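Long-range contact in vanadium-dependent haloperoxidase (Zobellia galactanivorans, PDB 4CIT), which is a bacterial vanadium-dependent iodoperoxidase that probably uses hydrogen peroxide and a bound vanadate cofactor to oxidise iodide: residues 115-123 with 157-167. Sequence-based numbering, arbitrary orientation.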
loop_
_atom_site.group_PDB
_atom_site.type_symbol
_atom_site.label_atom_id
_atom_site.label_comp_id
_atom_site.label_asym_id
_atom_site.label_seq_id
_atom_site.Cartn_x
_atom_site.Cartn_y
_atom_site.Cartn_z
ATOM N N ALA A 115 8.456 16.360 9.167
ATOM C CA ALA A 115 7.069 15.840 9.468
ATOM C C ALA A 115 6.916 14.340 9.098
ATOM O O ALA A 115 6.356 13.528 9.889
ATOM C CB ALA A 115 6.051 16.713 8.786
ATOM N N HIS A 116 7.393 13.999 7.898
ATOM C CA HIS A 116 7.290 12.619 7.368
ATOM C C HIS A 116 8.015 11.642 8.347
ATOM O O HIS A 116 7.461 10.615 8.749
ATOM C CB HIS A 116 7.856 12.545 5.980
ATOM C CG HIS A 116 7.596 11.262 5.310
ATOM N ND1 HIS A 116 8.287 10.113 5.617
ATOM C CD2 HIS A 116 6.674 10.919 4.363
ATOM C CE1 HIS A 116 7.763 9.103 4.923
ATOM N NE2 HIS A 116 6.812 9.579 4.136
ATOM N N MET A 117 9.265 11.987 8.731
ATOM C CA MET A 117 10.004 11.113 9.607
ATOM C C MET A 117 9.369 11.001 10.962
ATOM O O MET A 117 9.320 9.931 11.548
ATOM C CB MET A 117 11.465 11.558 9.728
ATOM C CG MET A 117 12.226 11.485 8.462
ATOM S SD MET A 117 14.064 11.757 8.526
ATOM C CE MET A 117 14.044 13.486 9.027
ATOM N N GLU A 118 8.904 12.126 11.511
ATOM C CA GLU A 118 8.333 12.072 12.851
ATOM C C GLU A 118 7.060 11.193 12.893
ATOM O O GLU A 118 6.903 10.342 13.752
ATOM C CB GLU A 118 7.885 13.522 13.280
ATOM C CG GLU A 118 7.002 13.623 14.514
ATOM C CD GLU A 118 7.586 13.089 15.798
ATOM O OE1 GLU A 118 8.785 12.866 15.900
ATOM O OE2 GLU A 118 6.779 12.704 16.692
ATOM N N LEU A 119 6.161 11.337 11.894
ATOM C CA LEU A 119 4.962 10.490 11.880
ATOM C C LEU A 119 5.283 9.048 11.560
ATOM O O LEU A 119 4.684 8.149 12.167
ATOM C CB LEU A 119 3.901 11.021 10.926
ATOM C CG LEU A 119 3.394 12.345 11.432
ATOM C CD1 LEU A 119 2.395 12.811 10.484
ATOM C CD2 LEU A 119 2.694 12.251 12.772
ATOM N N SER A 120 6.224 8.831 10.662
ATOM C CA SER A 120 6.671 7.480 10.368
ATOM C C SER A 120 7.168 6.770 11.684
ATOM O O SER A 120 6.793 5.656 11.963
ATOM C CB SER A 120 7.734 7.458 9.366
ATOM O OG SER A 120 7.254 7.835 8.099
ATOM N N LYS A 121 7.965 7.477 12.475
ATOM C CA LYS A 121 8.467 7.018 13.766
ATOM C C LYS A 121 7.324 6.679 14.673
ATOM O O LYS A 121 7.368 5.625 15.317
ATOM C CB LYS A 121 9.335 8.073 14.412
ATOM C CG LYS A 121 10.055 7.734 15.695
ATOM C CD LYS A 121 10.300 9.011 16.497
ATOM C CE LYS A 121 9.009 9.434 17.193
ATOM N NZ LYS A 121 9.179 10.784 17.837
ATOM N N ARG A 122 6.306 7.517 14.771
ATOM C CA ARG A 122 5.174 7.208 15.613
ATOM C C ARG A 122 4.405 5.952 15.207
ATOM O O ARG A 122 3.823 5.305 16.093
ATOM C CB ARG A 122 4.206 8.353 15.680
ATOM C CG ARG A 122 4.745 9.602 16.260
ATOM C CD ARG A 122 3.626 10.598 16.481
ATOM N NE ARG A 122 4.153 11.943 16.557
ATOM C CZ ARG A 122 3.369 12.995 16.790
ATOM N NH1 ARG A 122 2.042 12.826 16.979
ATOM N NH2 ARG A 122 3.904 14.210 16.841
ATOM N N LEU A 123 4.431 5.619 13.939
ATOM C CA LEU A 123 3.570 4.546 13.373
ATOM C C LEU A 123 4.249 3.160 13.352
ATOM O O LEU A 123 3.594 2.171 13.121
ATOM C CB LEU A 123 3.178 4.946 11.965
ATOM C CG LEU A 123 2.136 6.002 11.880
ATOM C CD1 LEU A 123 2.139 6.676 10.471
ATOM C CD2 LEU A 123 0.815 5.360 12.191
ATOM N N LEU A 157 7.515 19.751 12.943
ATOM C CA LEU A 157 7.001 19.121 14.104
ATOM C C LEU A 157 5.631 19.669 14.535
ATOM O O LEU A 157 4.773 18.893 15.006
ATOM C CB LEU A 157 8.016 19.145 15.237
ATOM C CG LEU A 157 9.365 18.373 15.038
ATOM C CD1 LEU A 157 10.230 18.531 16.284
ATOM C CD2 LEU A 157 9.163 16.908 14.737
ATOM N N GLN A 158 5.383 20.950 14.339
ATOM C CA GLN A 158 4.067 21.493 14.600
ATOM C C GLN A 158 3.035 20.890 13.687
ATOM O O GLN A 158 1.934 20.546 14.120
ATOM C CB GLN A 158 4.074 23.038 14.485
ATOM C CG GLN A 158 2.827 23.679 14.847
ATOM C CD GLN A 158 2.862 25.184 14.518
ATOM O OE1 GLN A 158 3.703 25.663 13.758
ATOM N NE2 GLN A 158 1.916 25.894 15.059
ATOM N N VAL A 159 3.368 20.787 12.425
ATOM C CA VAL A 159 2.441 20.135 11.451
ATOM C C VAL A 159 2.238 18.643 11.838
ATOM O O VAL A 159 1.129 18.147 11.763
ATOM C CB VAL A 159 2.903 20.332 10.023
ATOM C CG1 VAL A 159 2.014 19.503 9.074
ATOM C CG2 VAL A 159 2.892 21.839 9.659
ATOM N N ALA A 160 3.290 17.900 12.142
ATOM C CA ALA A 160 3.166 16.529 12.540
ATOM C C ALA A 160 2.264 16.391 13.730
ATOM O O ALA A 160 1.480 15.420 13.802
ATOM C CB ALA A 160 4.545 15.921 12.887
ATOM N N ASP A 161 2.267 17.356 14.683
ATOM C CA ASP A 161 1.401 17.244 15.790
ATOM C C ASP A 161 -0.043 17.387 15.329
ATOM O O ASP A 161 -0.928 16.742 15.895
ATOM C CB ASP A 161 1.649 18.265 16.936
ATOM C CG ASP A 161 2.979 17.989 17.709
ATOM O OD1 ASP A 161 3.516 16.801 17.753
ATOM O OD2 ASP A 161 3.500 18.988 18.250
ATOM N N HIS A 162 -0.299 18.276 14.380
ATOM C CA HIS A 162 -1.650 18.497 13.921
ATOM C C HIS A 162 -2.155 17.233 13.252
ATOM O O HIS A 162 -3.310 16.755 13.486
ATOM C CB HIS A 162 -1.756 19.771 13.068
ATOM C CG HIS A 162 -3.105 19.968 12.429
ATOM N ND1 HIS A 162 -4.095 20.680 13.046
ATOM C CD2 HIS A 162 -3.604 19.593 11.218
ATOM C CE1 HIS A 162 -5.177 20.702 12.282
ATOM N NE2 HIS A 162 -4.893 20.061 11.145
ATOM N N ILE A 163 -1.351 16.749 12.319
ATOM C CA ILE A 163 -1.731 15.573 11.575
ATOM C C ILE A 163 -1.851 14.349 12.510
ATOM O O ILE A 163 -2.829 13.552 12.387
ATOM C CB ILE A 163 -0.757 15.310 10.448
ATOM C CG1 ILE A 163 -0.775 16.530 9.509
ATOM C CG2 ILE A 163 -1.069 13.949 9.830
ATOM C CD1 ILE A 163 -2.014 16.699 8.665
ATOM N N GLY A 164 -0.979 14.290 13.506
ATOM C CA GLY A 164 -1.058 13.231 14.555
ATOM C C GLY A 164 -2.390 13.209 15.333
ATOM O O GLY A 164 -2.946 12.158 15.591
ATOM N N GLU A 165 -2.928 14.376 15.650
ATOM C CA GLU A 165 -4.178 14.444 16.332
ATOM C C GLU A 165 -5.294 13.820 15.481
ATOM O O GLU A 165 -6.137 13.158 16.053
ATOM C CB GLU A 165 -4.587 15.863 16.709
ATOM C CG GLU A 165 -3.716 16.373 17.828
ATOM C CD GLU A 165 -4.001 17.853 18.179
ATOM O OE1 GLU A 165 -5.126 18.354 17.900
ATOM O OE2 GLU A 165 -3.084 18.491 18.764
ATOM N N TRP A 166 -5.292 14.118 14.180
ATOM C CA TRP A 166 -6.286 13.607 13.234
ATOM C C TRP A 166 -6.087 12.091 13.064
ATOM O O TRP A 166 -7.114 11.347 13.083
ATOM C CB TRP A 166 -6.096 14.311 11.906
ATOM C CG TRP A 166 -6.824 13.741 10.751
ATOM C CD1 TRP A 166 -8.171 13.668 10.565
ATOM C CD2 TRP A 166 -6.213 13.381 9.548
ATOM N NE1 TRP A 166 -8.436 13.190 9.330
ATOM C CE2 TRP A 166 -7.250 12.998 8.662
ATOM C CE3 TRP A 166 -4.864 13.334 9.138
ATOM C CZ2 TRP A 166 -7.019 12.584 7.393
ATOM C CZ3 TRP A 166 -4.623 12.889 7.844
ATOM C CH2 TRP A 166 -5.731 12.593 6.961
ATOM N N MET A 167 -4.838 11.633 12.920
ATOM C CA MET A 167 -4.578 10.185 12.690
ATOM C C MET A 167 -5.031 9.372 13.907
ATOM O O MET A 167 -5.528 8.237 13.805
ATOM C CB MET A 167 -3.049 10.056 12.515
ATOM C CG MET A 167 -2.352 8.754 12.616
ATOM S SD MET A 167 -0.538 9.141 12.301
ATOM C CE MET A 167 0.107 9.204 14.001
HETATM O O HOH W 1 -0.009 14.735 17.574
#
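Leu119 and Ala160 interlock as knobs into holes where helix segments 115-123 and 157-167 run in the same general direction and cross at -42° with their axes 8.7 Å apart. Leu119 sits among Ala160, Ile163, Gly164 and Met167, with CD1 3.7 Å from Ile163 CG2 and CD2 3.5 Å from Ala160 O. In return Ala160 fits among Ala115, Glu118, Leu119 and Arg122, its CB 3.7 Å from Glu118 CG. The helices come closest at two alanines, the CA atoms of Ala115 and Ala160 being 5.0 Å apart. At the C-terminal end, where they diverge, Met167 fills the wider gap, its SD 4.0 Å from Leu123 CD2 and its bent tail turning CE to Leu119.

The solvent side is polar and more loosely packed. Arg122, extended from CG to NE, carries its guanidinium across to Gly164, whose lack of a side chain makes room for NH1; a CB there would clash. Arg122 NE gives a fairly straight bond to Glu118 OE2 (2.7 Å), while Arg122 NH2 meets Asp161 OD1 at 2.8 Å in a more bent salt bridge, the guanidinium and carboxylate planes 40° apart. A water links NH1 to the Asp161 carbonyl oxygen. Glu118 also pairs with Lys121, and its CG, anti to the backbone N (chi1 167°), rests against Leu157 CD2. A methionine in place of Arg122 would probably leave Asp161 without its charged mate across the interface and free its carboxylate to turn.

This is plain helix packing within the largely helical chain. On its buried side, helix 59-80 meets both segments, through Leu119 on Ala72 and Trp166 edge-to-face with Tyr68, while helices 38-55 and 128-144 pack against other faces of helix 108-123.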